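Local atomic coordinates of putative alpha-L-fucosidase (Bacteroides thetaiotaomicron VPI-5482, PDB entry 3GZA), a protein that probably hydrolyses alpha-L-fucosidic linkages, releasing L-fucose from fucosylated glycans. Residues 91-95 with 161-165; 166-171 with 198-203; 272-276 with 329-333; 304-310 with 405-410; 368-374 with 436-442. All blocks are in the same frame, centred on the assembly; numbering follows the deposited sequence.

Interaction 1: 91-95 with 161-165. With EDO (1,2-ethanediol), chain K.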
# COMPACT_ATOMS: atom_id res chain seq x y z
N SER A 91 1.01 -3.07 11.27
CA SER A 91 0.06 -4.00 10.66
C SER A 91 0.77 -4.99 9.75
O SER A 91 1.80 -4.66 9.17
CB SER A 91 -0.95 -3.25 9.78
OG SER A 91 -1.91 -4.12 9.20
N ASP A 92 0.24 -6.20 9.71
CA ASP A 92 0.72 -7.25 8.81
C ASP A 92 -0.19 -7.46 7.59
O ASP A 92 -0.01 -8.41 6.83
CB ASP A 92 0.84 -8.53 9.59
CG ASP A 92 1.76 -8.38 10.79
OD1 ASP A 92 2.91 -7.92 10.57
OD2 ASP A 92 1.36 -8.75 11.93
N VAL A 93 -1.18 -6.57 7.46
CA VAL A 93 -2.14 -6.65 6.37
C VAL A 93 -2.29 -5.38 5.59
O VAL A 93 -2.54 -5.45 4.37
CB VAL A 93 -3.54 -7.21 6.85
CG1 VAL A 93 -3.36 -8.58 7.51
CG2 VAL A 93 -4.21 -6.24 7.83
N ASN A 94 -2.16 -4.24 6.26
CA ASN A 94 -2.14 -2.95 5.57
C ASN A 94 -0.68 -2.50 5.51
O ASN A 94 -0.15 -2.12 6.54
CB ASN A 94 -2.90 -1.92 6.39
CG ASN A 94 -2.89 -0.53 5.74
OD1 ASN A 94 -2.37 -0.36 4.66
ND2 ASN A 94 -3.37 0.46 6.47
N PRO A 95 -0.01 -2.61 4.36
CA PRO A 95 1.42 -2.26 4.28
C PRO A 95 1.66 -0.75 4.39
O PRO A 95 2.79 -0.30 4.66
CB PRO A 95 1.83 -2.74 2.88
CG PRO A 95 0.51 -2.68 2.08
CD PRO A 95 -0.58 -3.01 3.07
N LEU A 161 -9.74 -7.14 3.84
CA LEU A 161 -8.62 -6.34 4.35
C LEU A 161 -9.08 -5.62 5.61
O LEU A 161 -8.39 -5.59 6.65
CB LEU A 161 -8.17 -5.33 3.31
CG LEU A 161 -7.12 -4.32 3.81
CD1 LEU A 161 -5.73 -4.96 4.18
CD2 LEU A 161 -6.93 -3.16 2.83
N CYS A 162 -10.28 -5.03 5.53
CA CYS A 162 -10.82 -4.30 6.67
C CYS A 162 -11.08 -5.21 7.84
O CYS A 162 -10.77 -4.87 9.00
CB CYS A 162 -12.10 -3.58 6.27
SG CYS A 162 -11.77 -2.21 5.10
N GLU A 163 -11.65 -6.37 7.58
CA GLU A 163 -11.88 -7.41 8.61
C GLU A 163 -10.54 -7.75 9.29
O GLU A 163 -10.46 -7.86 10.53
CB GLU A 163 -12.53 -8.65 8.01
CG GLU A 163 -13.98 -8.38 7.58
CD GLU A 163 -14.56 -9.37 6.63
OE1 GLU A 163 -13.89 -10.38 6.33
OE2 GLU A 163 -15.68 -9.13 6.14
N LYS A 164 -9.50 -7.92 8.47
CA LYS A 164 -8.19 -8.25 9.04
C LYS A 164 -7.59 -7.11 9.87
O LYS A 164 -7.01 -7.37 10.93
CB LYS A 164 -7.23 -8.71 7.96
CG LYS A 164 -7.54 -10.09 7.42
CD LYS A 164 -6.59 -10.44 6.32
CE LYS A 164 -6.76 -11.85 5.78
NZ LYS A 164 -5.74 -12.03 4.66
N MSE A 165 -7.75 -5.87 9.44
CA MSE A 165 -7.28 -4.71 10.20
C MSE A 165 -8.01 -4.65 11.53
O MSE A 165 -7.39 -4.48 12.58
CB MSE A 165 -7.45 -3.41 9.43
CG MSE A 165 -6.50 -3.26 8.22
SE MSE A 165 -6.56 -1.50 7.46
CE MSE A 165 -8.31 -1.44 6.75
C1 EDO K . -7.50 -9.30 2.24
O1 EDO K . -7.39 -10.70 2.70
C2 EDO K . -6.21 -8.63 2.79
O2 EDO K . -5.12 -8.77 1.92
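Leu161 opens the contact on the helical side: its CD1 comes to 3.2 Å from the backbone O of Val93 and 4.1 Å from Val93 CB, so one methyl meets both the peptide and the side chain of the loop. Three residues on, Lys164 lays its aliphatic base against the same valine, its CB 3.9 Å from Val93 CG1, while the extended chain carries the amino group away to a 1,2-ethanediol, probably from the crystallisation liquor, with Lys164 NZ donating to O1 of the diol at 2.9 Å; Glu49 of the second subunit also binds this diol. The selenomethionine Met165 completes the seat, with CG 3.8 Å from Val93 CG2 and SE 3.8 Å from Asn94 CB. No hydrogen bond crosses between the segments; the fit is van der Waals. The loop holds its own shape through an ST turn and ST motif, in which Ser91 OG accepts from Val93 N at 3.1 Å and from Asn94 N at 3.0 Å. Asn94 turns its amide to Tyr96 and Gly85. The contact thus lays the loop between strand 75-79 and helix 110-121 of the TIM-barrel domain against the C-terminal half of helix 148-171.

Interaction 2: 166-171 with 198-203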
# COMPACT_ATOMS: atom_id res chain seq x y z
N VAL A 166 -9.33 -4.83 11.49
CA VAL A 166 -10.14 -4.82 12.70
C VAL A 166 -9.69 -5.92 13.62
O VAL A 166 -9.60 -5.74 14.81
CB VAL A 166 -11.63 -4.87 12.36
CG1 VAL A 166 -12.54 -5.05 13.60
CG2 VAL A 166 -12.07 -3.60 11.60
N THR A 167 -9.38 -7.07 13.06
CA THR A 167 -8.95 -8.21 13.89
C THR A 167 -7.64 -7.85 14.61
O THR A 167 -7.49 -8.14 15.81
CB THR A 167 -8.80 -9.49 13.06
OG1 THR A 167 -10.05 -9.81 12.45
CG2 THR A 167 -8.39 -10.70 13.94
N GLU A 168 -6.70 -7.27 13.89
CA GLU A 168 -5.42 -6.89 14.53
C GLU A 168 -5.69 -5.95 15.70
O GLU A 168 -5.12 -6.11 16.80
CB GLU A 168 -4.47 -6.20 13.53
CG GLU A 168 -3.92 -7.12 12.48
CD GLU A 168 -2.97 -6.46 11.51
OE1 GLU A 168 -3.07 -5.23 11.32
OE2 GLU A 168 -2.15 -7.20 10.90
N LEU A 169 -6.48 -4.92 15.43
CA LEU A 169 -6.77 -3.89 16.43
C LEU A 169 -7.53 -4.40 17.63
O LEU A 169 -7.34 -3.91 18.75
CB LEU A 169 -7.41 -2.68 15.78
CG LEU A 169 -6.50 -1.93 14.79
CD1 LEU A 169 -7.27 -1.04 13.78
CD2 LEU A 169 -5.34 -1.13 15.49
N CYS A 170 -8.33 -5.45 17.41
CA CYS A 170 -9.14 -6.07 18.50
C CYS A 170 -8.45 -7.18 19.24
O CYS A 170 -9.01 -7.70 20.22
CB CYS A 170 -10.48 -6.59 17.96
SG CYS A 170 -11.66 -5.30 17.47
N THR A 171 -7.27 -7.61 18.78
CA THR A 171 -6.57 -8.73 19.42
C THR A 171 -5.21 -8.40 19.99
O THR A 171 -4.73 -9.15 20.83
CB THR A 171 -6.41 -9.94 18.46
OG1 THR A 171 -5.68 -9.51 17.28
CG2 THR A 171 -7.82 -10.47 18.07
N ILE A 198 -16.45 -10.01 14.59
CA ILE A 198 -15.04 -9.90 15.04
C ILE A 198 -15.00 -9.16 16.38
O ILE A 198 -14.37 -9.62 17.34
CB ILE A 198 -14.17 -9.18 14.01
CG1 ILE A 198 -14.11 -9.96 12.72
CG2 ILE A 198 -12.73 -8.97 14.54
CD1 ILE A 198 -13.51 -9.11 11.60
N VAL A 199 -15.72 -8.06 16.46
CA VAL A 199 -15.77 -7.27 17.70
C VAL A 199 -16.46 -8.12 18.78
O VAL A 199 -16.00 -8.21 19.94
CB VAL A 199 -16.43 -5.91 17.47
CG1 VAL A 199 -16.57 -5.16 18.84
CG2 VAL A 199 -15.66 -5.10 16.45
N ASN A 200 -17.51 -8.87 18.44
CA ASN A 200 -18.17 -9.66 19.46
C ASN A 200 -17.29 -10.76 20.02
O ASN A 200 -17.32 -11.06 21.20
CB ASN A 200 -19.44 -10.31 18.89
CG ASN A 200 -20.61 -9.35 18.83
OD1 ASN A 200 -20.66 -8.35 19.58
ND2 ASN A 200 -21.59 -9.68 17.96
N LYS A 201 -16.51 -11.38 19.15
CA LYS A 201 -15.66 -12.47 19.59
C LYS A 201 -14.49 -11.99 20.44
O LYS A 201 -14.23 -12.56 21.52
CB LYS A 201 -15.11 -13.21 18.38
CG LYS A 201 -14.18 -14.35 18.72
CD LYS A 201 -13.78 -15.13 17.51
CE LYS A 201 -12.90 -16.34 17.89
NZ LYS A 201 -12.51 -17.10 16.68
N TYR A 202 -13.77 -11.01 19.94
CA TYR A 202 -12.53 -10.59 20.60
C TYR A 202 -12.68 -9.48 21.60
O TYR A 202 -11.84 -9.33 22.46
CB TYR A 202 -11.50 -10.22 19.55
CG TYR A 202 -11.15 -11.39 18.69
CD1 TYR A 202 -10.48 -12.50 19.21
CD2 TYR A 202 -11.48 -11.42 17.35
CE1 TYR A 202 -10.17 -13.61 18.40
CE2 TYR A 202 -11.17 -12.51 16.55
CZ TYR A 202 -10.52 -13.59 17.09
OH TYR A 202 -10.21 -14.63 16.27
N GLN A 203 -13.77 -8.72 21.49
CA GLN A 203 -14.02 -7.56 22.31
C GLN A 203 -15.48 -7.53 22.79
O GLN A 203 -16.19 -6.54 22.54
CB GLN A 203 -13.69 -6.31 21.50
CG GLN A 203 -12.22 -6.10 21.19
CD GLN A 203 -11.39 -5.71 22.36
OE1 GLN A 203 -11.88 -5.09 23.31
NE2 GLN A 203 -10.11 -6.02 22.30
O HOH W 1 -8.94 -10.01 22.55
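Cys170 occupies the apolar centre, with SG 4.1 Å from Val199 CG2 and CB 4.1 Å from Tyr202 CB. One turn earlier Val166 extends the patch: its CG1 lies 4.0 Å from Ile198 CG2 and 4.2 Å from Val199 CG2. The axes of the two helical segments run nearly parallel, at 23° with a closest approach of 9.7 Å, which lets this row of small and branched side chains meet along successive turns. Parallel neighbouring helices are what a TIM barrel places around its strands, and here Val166 and Cys170 also touch strand 178-181. Outward from the centre, Thr171 sets CG2 over one face of the Tyr202 ring, 3.6 Å from the ring centroid and 18° off the normal, a CH-pi contact. Thr167 OG1 approaches Ile198 CG2 at 3.5 Å while bonding back to Glu163 O in its own helix. At the polar edge Gln203, just past the end of helix 196-202, donates from NE2 to Cys170 O at 2.9 Å and 171°; NE2 also bonds Gly174 O, and OE1 accepts from Leu176 N. Water 1 donates to Cys170 O at 3.3 Å and to Tyr202 O at 3.0 Å. With no charged pair across the interface, the packing is apolar along the helices, and the single direct hydrogen bond falls near the last residues of the two segments, where the carbonyl of Cys170 takes up both a side-chain amide and a water.

Interaction 3: 272-276 with 329-333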
# COMPACT_ATOMS: atom_id res chain seq x y z
N THR A 272 -17.61 17.48 19.47
CA THR A 272 -17.17 18.74 18.89
C THR A 272 -15.65 18.79 18.88
O THR A 272 -15.01 18.28 19.76
CB THR A 272 -17.67 19.96 19.70
OG1 THR A 272 -17.20 21.20 19.10
CG2 THR A 272 -17.22 19.93 21.19
N PRO A 273 -15.11 19.40 17.84
CA PRO A 273 -13.68 19.69 17.94
C PRO A 273 -13.47 20.73 19.04
O PRO A 273 -14.36 21.54 19.29
CB PRO A 273 -13.36 20.36 16.61
CG PRO A 273 -14.55 20.59 15.93
CD PRO A 273 -15.70 19.87 16.58
N LEU A 274 -12.33 20.67 19.73
CA LEU A 274 -11.96 21.76 20.63
C LEU A 274 -11.69 23.05 19.83
O LEU A 274 -12.03 24.14 20.28
CB LEU A 274 -10.72 21.36 21.43
CG LEU A 274 -10.15 22.43 22.34
CD1 LEU A 274 -11.18 22.92 23.41
CD2 LEU A 274 -8.83 21.92 23.01
N ARG A 275 -11.10 22.89 18.65
CA ARG A 275 -10.74 23.99 17.79
C ARG A 275 -11.92 24.35 16.89
O ARG A 275 -11.93 24.13 15.65
CB ARG A 275 -9.52 23.65 16.99
CG ARG A 275 -8.27 23.61 17.87
CD ARG A 275 -7.01 23.16 17.14
NE ARG A 275 -5.84 23.46 17.97
CZ ARG A 275 -4.64 23.84 17.52
NH1 ARG A 275 -4.37 23.88 16.23
NH2 ARG A 275 -3.69 24.17 18.39
N GLY A 276 -12.93 24.94 17.53
CA GLY A 276 -14.18 25.28 16.86
C GLY A 276 -14.59 26.74 16.94
O GLY A 276 -15.71 27.07 16.58
N ASP A 329 -4.06 24.43 23.97
CA ASP A 329 -5.12 23.45 24.01
C ASP A 329 -5.15 22.75 25.37
O ASP A 329 -6.18 22.59 26.00
CB ASP A 329 -4.94 22.45 22.90
CG ASP A 329 -5.02 23.07 21.51
OD1 ASP A 329 -4.28 24.05 21.22
OD2 ASP A 329 -5.85 22.53 20.73
N ALA A 330 -3.99 22.28 25.79
CA ALA A 330 -3.86 21.59 27.09
C ALA A 330 -4.28 22.47 28.25
O ALA A 330 -4.95 22.02 29.21
CB ALA A 330 -2.40 21.13 27.28
N GLN A 331 -3.91 23.74 28.19
CA GLN A 331 -4.28 24.66 29.27
C GLN A 331 -5.80 24.83 29.28
O GLN A 331 -6.38 24.84 30.33
CB GLN A 331 -3.56 25.98 29.12
CG GLN A 331 -3.98 27.07 30.07
CD GLN A 331 -3.81 26.71 31.54
OE1 GLN A 331 -2.93 25.92 31.92
NE2 GLN A 331 -4.64 27.31 32.38
N ARG A 332 -6.41 25.00 28.12
CA ARG A 332 -7.88 25.18 28.05
C ARG A 332 -8.63 23.97 28.58
O ARG A 332 -9.67 24.09 29.21
CB ARG A 332 -8.32 25.45 26.61
CG ARG A 332 -9.80 25.71 26.42
CD ARG A 332 -10.34 26.90 27.28
NE ARG A 332 -9.45 28.07 27.40
CZ ARG A 332 -9.28 29.00 26.45
NH1 ARG A 332 -9.88 28.90 25.28
NH2 ARG A 332 -8.43 29.98 26.64
N LEU A 333 -8.13 22.79 28.24
CA LEU A 333 -8.66 21.55 28.74
C LEU A 333 -8.60 21.50 30.26
O LEU A 333 -9.57 21.10 30.90
CB LEU A 333 -7.93 20.36 28.12
CG LEU A 333 -8.24 20.12 26.64
CD1 LEU A 333 -7.22 19.17 25.98
CD2 LEU A 333 -9.69 19.61 26.38
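Arg275 and Asp329 form a two-pronged salt bridge: NE of Arg275 donates to OD2 of Asp329 at 2.9 Å and 157°, and NH2 of Arg275 donates to OD1 of Asp329 at 2.9 Å and 178°. Asp329 OD1 lies at the edge of the guanidinium, near its plane, so the carboxylate meets the group side-on. Although the CA-to-CB bond of Arg275 points sideways, its chi2 and chi3 are both t, and the extended chain carries the guanidinium to the helix. The backbone at Arg275 is the centre of an inverse gamma turn, with a weak bond from Gly276 N to Leu274 O at 3.0 Å, which bends the chain just beyond the end of strand 264-273. That strand belongs to the parallel-stranded core of the TIM-barrel domain, where it pairs with strand 312-317, and helix 327-344 packs across this part of the barrel wall. Leu274 supplies the apolar half of the contact. Its CD2 sits 4.1 Å from Leu333 CG and 3.8 Å from Asp329 OD2, so the methyl packs against the carboxylate of the ion pair, while its CD1 approaches Arg332 CG at 4.3 Å. The charged end of Arg332 turns elsewhere, to Glu335 and to the carbonyl of Tyr294. Leu317 of strand 312-317 touches both Leu274 and Leu333, and Leu299 of helix 296-304 packs on Leu274 and on Arg332.

Interaction 4: 304-310 with 405-410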
# COMPACT_ATOMS: atom_id res chain seq x y z
N GLU A 304 -23.00 21.66 29.77
CA GLU A 304 -24.34 21.65 30.38
C GLU A 304 -25.41 21.16 29.41
O GLU A 304 -26.45 20.65 29.82
CB GLU A 304 -24.69 23.04 30.95
CG GLU A 304 -23.79 23.41 32.12
CD GLU A 304 -24.14 24.70 32.78
OE1 GLU A 304 -25.19 25.31 32.47
OE2 GLU A 304 -23.37 25.12 33.66
N LYS A 305 -25.16 21.33 28.11
CA LYS A 305 -26.10 20.92 27.07
C LYS A 305 -25.75 19.59 26.43
O LYS A 305 -26.25 19.26 25.38
CB LYS A 305 -26.29 22.06 26.04
CG LYS A 305 -26.97 23.29 26.61
CD LYS A 305 -26.94 24.52 25.70
CE LYS A 305 -27.68 25.75 26.34
NZ LYS A 305 -27.23 27.07 25.77
N SER A 306 -24.87 18.81 27.05
CA SER A 306 -24.52 17.48 26.59
C SER A 306 -24.59 16.60 27.80
O SER A 306 -25.61 15.96 27.98
CB SER A 306 -23.15 17.39 25.90
OG SER A 306 -22.13 18.00 26.67
N VAL A 307 -23.55 16.63 28.65
CA VAL A 307 -23.54 15.86 29.88
C VAL A 307 -24.80 16.19 30.71
O VAL A 307 -25.41 15.31 31.32
CB VAL A 307 -22.27 16.12 30.67
CG1 VAL A 307 -22.31 15.37 32.07
CG2 VAL A 307 -21.01 15.74 29.82
N GLY A 308 -25.22 17.45 30.71
CA GLY A 308 -26.44 17.86 31.44
C GLY A 308 -27.77 17.60 30.77
O GLY A 308 -28.83 17.95 31.31
N ARG A 309 -27.70 17.00 29.59
CA ARG A 309 -28.83 16.58 28.78
C ARG A 309 -28.71 15.07 28.43
O ARG A 309 -29.19 14.62 27.41
CB ARG A 309 -28.96 17.42 27.49
CG ARG A 309 -29.43 18.79 27.72
CD ARG A 309 -29.58 19.58 26.43
NE ARG A 309 -30.04 20.93 26.72
CZ ARG A 309 -30.21 21.86 25.78
NH1 ARG A 309 -29.98 21.60 24.52
NH2 ARG A 309 -30.59 23.07 26.12
N ASN A 310 -28.09 14.28 29.32
CA ASN A 310 -28.07 12.83 29.17
C ASN A 310 -27.35 12.35 27.94
O ASN A 310 -27.75 11.39 27.30
CB ASN A 310 -29.53 12.30 29.11
CG ASN A 310 -29.64 10.81 29.34
OD1 ASN A 310 -28.79 10.19 30.01
ND2 ASN A 310 -30.75 10.22 28.83
N VAL A 405 -34.49 12.67 32.31
CA VAL A 405 -33.39 12.83 33.24
C VAL A 405 -32.29 11.88 32.78
O VAL A 405 -31.25 12.32 32.29
CB VAL A 405 -33.83 12.62 34.69
CG1 VAL A 405 -32.61 12.63 35.58
CG2 VAL A 405 -34.82 13.69 35.12
N GLY A 406 -32.49 10.58 32.91
CA GLY A 406 -31.51 9.60 32.48
C GLY A 406 -30.30 9.65 33.40
O GLY A 406 -30.46 9.90 34.62
N HIS A 407 -29.11 9.52 32.84
CA HIS A 407 -27.89 9.46 33.62
C HIS A 407 -27.60 10.75 34.37
O HIS A 407 -27.23 10.71 35.54
CB HIS A 407 -26.71 9.04 32.77
CG HIS A 407 -25.43 9.13 33.52
ND1 HIS A 407 -25.12 8.24 34.53
CD2 HIS A 407 -24.46 10.09 33.54
CE1 HIS A 407 -23.97 8.61 35.07
NE2 HIS A 407 -23.57 9.73 34.51
N LYS A 408 -27.83 11.89 33.71
CA LYS A 408 -27.59 13.18 34.34
C LYS A 408 -28.35 14.30 33.68
O LYS A 408 -28.37 14.40 32.46
CB LYS A 408 -26.10 13.52 34.36
CG LYS A 408 -25.73 14.82 35.09
CD LYS A 408 -24.22 14.90 35.28
CE LYS A 408 -23.73 14.13 36.55
NZ LYS A 408 -22.24 14.30 36.75
N ARG A 409 -28.91 15.17 34.52
CA ARG A 409 -29.65 16.34 34.10
C ARG A 409 -29.06 17.46 34.91
O ARG A 409 -29.03 17.36 36.15
CB ARG A 409 -31.13 16.21 34.46
CG ARG A 409 -32.01 17.41 34.07
CD ARG A 409 -32.21 17.49 32.60
NE ARG A 409 -32.92 18.69 32.20
CZ ARG A 409 -32.47 19.64 31.39
NH1 ARG A 409 -31.24 19.63 30.89
NH2 ARG A 409 -33.25 20.67 31.11
N ILE A 410 -28.64 18.53 34.23
CA ILE A 410 -28.19 19.75 34.92
C ILE A 410 -29.24 20.79 34.63
O ILE A 410 -29.54 21.04 33.48
CB ILE A 410 -26.79 20.22 34.45
CG1 ILE A 410 -25.74 19.16 34.83
CG2 ILE A 410 -26.38 21.60 35.10
CD1 ILE A 410 -24.37 19.35 34.21
O HOH W 2 -28.29 21.83 31.20
O HOH W 3 -29.94 21.85 29.40
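Ile410 overlaps the backbone of Gly308, the two CA atoms only 4.3 Å apart; a CB on Gly308 would lie 2.9 Å from Ile410 CB, a clash. This is the seam between the TIM-barrel domain and the F5/8 type C beta-sandwich, and it includes a single beta bridge between Arg309 and Arg409. Gly308 O, within a type I turn from Ser306 to Arg309, accepts from Ile410 N and from Arg409 NH1, both at 3.0 Å. Farther along, Asn310 N donates weakly to Lys408 O at 3.2 Å. Val307 CG1 rests 3.8 Å from Lys408 CD, whose amino group pairs with Glu21. The arginines, like-charged, are joined by water 3, which accepts from Arg309 NE at 2.8 Å and Arg409 NH1 at 3.0 Å; Arg309 NH1 bonds the carbonyl of Val227. Water 2 donates to Glu304 O at 2.6 Å and Ile410 O at 2.7 Å. Asn310, whose ND2 bonds Glu381, accepts at OD1 from His407 N at 2.9 Å and 155°.

Interaction 5: 368-374 with 436-442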
# COMPACT_ATOMS: atom_id res chain seq x y z
N VAL A 368 -29.52 29.56 45.71
CA VAL A 368 -29.46 28.33 44.92
C VAL A 368 -29.79 28.70 43.48
O VAL A 368 -30.72 29.45 43.25
CB VAL A 368 -30.48 27.26 45.39
CG1 VAL A 368 -30.28 25.96 44.61
CG2 VAL A 368 -30.35 27.00 46.87
N ASN A 369 -29.03 28.18 42.51
CA ASN A 369 -29.34 28.43 41.08
C ASN A 369 -29.14 27.25 40.14
O ASN A 369 -29.33 27.36 38.92
CB ASN A 369 -28.59 29.66 40.56
CG ASN A 369 -27.12 29.43 40.42
OD1 ASN A 369 -26.51 28.80 41.27
ND2 ASN A 369 -26.53 29.96 39.35
N TYR A 370 -28.72 26.11 40.70
CA TYR A 370 -28.52 24.92 39.91
C TYR A 370 -28.90 23.70 40.69
O TYR A 370 -28.86 23.67 41.91
CB TYR A 370 -27.05 24.67 39.59
CG TYR A 370 -26.37 25.32 38.43
CD1 TYR A 370 -26.29 24.68 37.22
CD2 TYR A 370 -25.71 26.52 38.58
CE1 TYR A 370 -25.62 25.24 36.17
CE2 TYR A 370 -25.02 27.09 37.52
CZ TYR A 370 -24.98 26.45 36.32
OH TYR A 370 -24.27 26.97 35.26
N CYS A 371 -29.35 22.69 39.96
CA CYS A 371 -29.66 21.38 40.51
C CYS A 371 -29.15 20.33 39.56
O CYS A 371 -29.08 20.57 38.36
CB CYS A 371 -31.17 21.16 40.65
SG CYS A 371 -31.97 22.07 41.93
N ILE A 372 -28.81 19.15 40.08
CA ILE A 372 -28.43 18.02 39.27
C ILE A 372 -29.36 16.91 39.71
O ILE A 372 -29.66 16.80 40.89
CB ILE A 372 -26.95 17.64 39.45
CG1 ILE A 372 -26.08 18.69 38.74
CG2 ILE A 372 -26.64 16.22 38.95
CD1 ILE A 372 -24.61 18.41 38.80
N ILE A 373 -29.87 16.15 38.73
CA ILE A 373 -30.71 14.98 39.00
C ILE A 373 -30.12 13.85 38.20
O ILE A 373 -29.73 14.05 37.06
CB ILE A 373 -32.15 15.15 38.51
CG1 ILE A 373 -32.69 16.56 38.81
CG2 ILE A 373 -33.07 14.00 39.10
CD1 ILE A 373 -34.00 16.88 38.07
N GLN A 374 -30.01 12.68 38.81
CA GLN A 374 -29.50 11.49 38.12
C GLN A 374 -30.34 10.29 38.46
O GLN A 374 -30.64 10.06 39.63
CB GLN A 374 -28.06 11.18 38.52
CG GLN A 374 -27.02 12.24 38.25
CD GLN A 374 -25.62 11.71 38.49
OE1 GLN A 374 -25.07 11.93 39.57
NE2 GLN A 374 -25.07 10.96 37.54
N ASN A 436 -29.20 10.69 42.69
CA ASN A 436 -28.68 11.99 43.04
C ASN A 436 -29.69 13.09 42.73
O ASN A 436 -30.17 13.19 41.60
CB ASN A 436 -27.39 12.22 42.25
CG ASN A 436 -26.74 13.57 42.49
OD1 ASN A 436 -27.11 14.30 43.39
ND2 ASN A 436 -25.76 13.91 41.66
N PHE A 437 -30.00 13.88 43.75
CA PHE A 437 -30.77 15.13 43.61
C PHE A 437 -29.94 16.09 44.47
O PHE A 437 -29.88 15.94 45.69
CB PHE A 437 -32.24 15.03 44.00
CG PHE A 437 -32.94 16.36 44.05
CD1 PHE A 437 -32.79 17.29 43.03
CD2 PHE A 437 -33.79 16.68 45.11
CE1 PHE A 437 -33.44 18.50 43.07
CE2 PHE A 437 -34.45 17.90 45.15
CZ PHE A 437 -34.26 18.82 44.13
N SER A 438 -29.27 17.02 43.82
CA SER A 438 -28.32 17.93 44.49
C SER A 438 -28.53 19.39 44.11
O SER A 438 -28.92 19.68 43.01
CB SER A 438 -26.89 17.58 44.12
OG SER A 438 -26.52 16.29 44.56
N ALA A 439 -28.21 20.28 45.03
CA ALA A 439 -28.35 21.73 44.82
C ALA A 439 -27.00 22.41 44.86
O ALA A 439 -26.12 22.00 45.65
CB ALA A 439 -29.27 22.35 45.87
N TYR A 440 -26.85 23.46 44.05
CA TYR A 440 -25.63 24.24 43.96
C TYR A 440 -25.90 25.72 43.85
O TYR A 440 -26.94 26.14 43.39
CB TYR A 440 -24.83 23.86 42.70
CG TYR A 440 -24.54 22.40 42.59
CD1 TYR A 440 -25.46 21.55 42.05
CD2 TYR A 440 -23.34 21.87 43.05
CE1 TYR A 440 -25.20 20.20 41.99
CE2 TYR A 440 -23.08 20.55 42.99
CZ TYR A 440 -24.02 19.71 42.47
OH TYR A 440 -23.79 18.36 42.41
N SER A 441 -24.90 26.50 44.27
CA SER A 441 -24.93 27.94 44.08
C SER A 441 -23.67 28.25 43.27
O SER A 441 -22.56 28.05 43.75
CB SER A 441 -24.93 28.71 45.39
OG SER A 441 -25.15 30.06 45.10
N VAL A 442 -23.85 28.74 42.06
CA VAL A 442 -22.73 29.02 41.18
C VAL A 442 -22.80 30.44 40.66
O VAL A 442 -23.80 30.85 40.09
CB VAL A 442 -22.70 28.03 39.98
CG1 VAL A 442 -21.56 28.36 38.98
CG2 VAL A 442 -22.57 26.60 40.50
O HOH W 4 -26.99 30.83 43.62
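Ile372 and Tyr440 interlock on the sheet face that also carries Tyr370, Ser438, Asn436 and Gln374: Ile372 CG1 lies 3.7 Å from Tyr440 CE1, packing obliquely against the ring, with Phe344 of helix 327-344 also against Ile372. Val442 meets the other tyrosine, likewise obliquely, its CB 3.5 Å from Tyr370 CE2. On the reverse face Phe437 is the large bump, its CD1 4.3 Å from Ile373 CG1 and its CE1 4.0 Å from Cys371 SG. Small Ala439 lies flatter there, its CB 4.0 Å from Val368 CG1, and this face meets Leu360 and Leu421 of the other sheet of the sandwich. The antiparallel segments run at 176° with regular pairing, as in Ile372 N to Ser438 O and Ser438 N to Ile372 O, both 3.0 Å. A classic beta bulge interrupts it: Asn369 N at 3.1 Å and Tyr370 N at 3.2 Å both donate to Tyr440 O. Asn369 OD1 then accepts from Val442 N at 2.8 Å, and at the far end Asn436 ND2 donates to Gln374 OE1 at 3.0 Å. Asn369 thus carries the bonding past the bulge, the Asn436-Gln374 amide bond reinforces the last pair from one face, and apolar packing ties both strands into the sandwich and against the barrel helix.

Interactions 1 and 2 share helix 148-171, their centres 12 Å apart, and meet through Glu168, which probably bonds Ser91 OG and Asp92 N. Both rest mainly on apolar packing, but interaction 1 is buried beside the second subunit whereas interaction 2 is only partly buried. Interaction 3, about 31 Å from interaction 2 between centres, is buried elsewhere in the same barrel and alone carries a salt bridge across its segments. Interactions 4 and 5, also buried and 12 Å apart, share a sheet: strands 409-418 and 366-375 are neighbours in it. At the interdomain seam, interaction 4 mixes backbone and side-chain bonds with bridging waters, whereas a backbone ladder dominates interaction 5; Glu304 probably bonds Tyr370 OH between them.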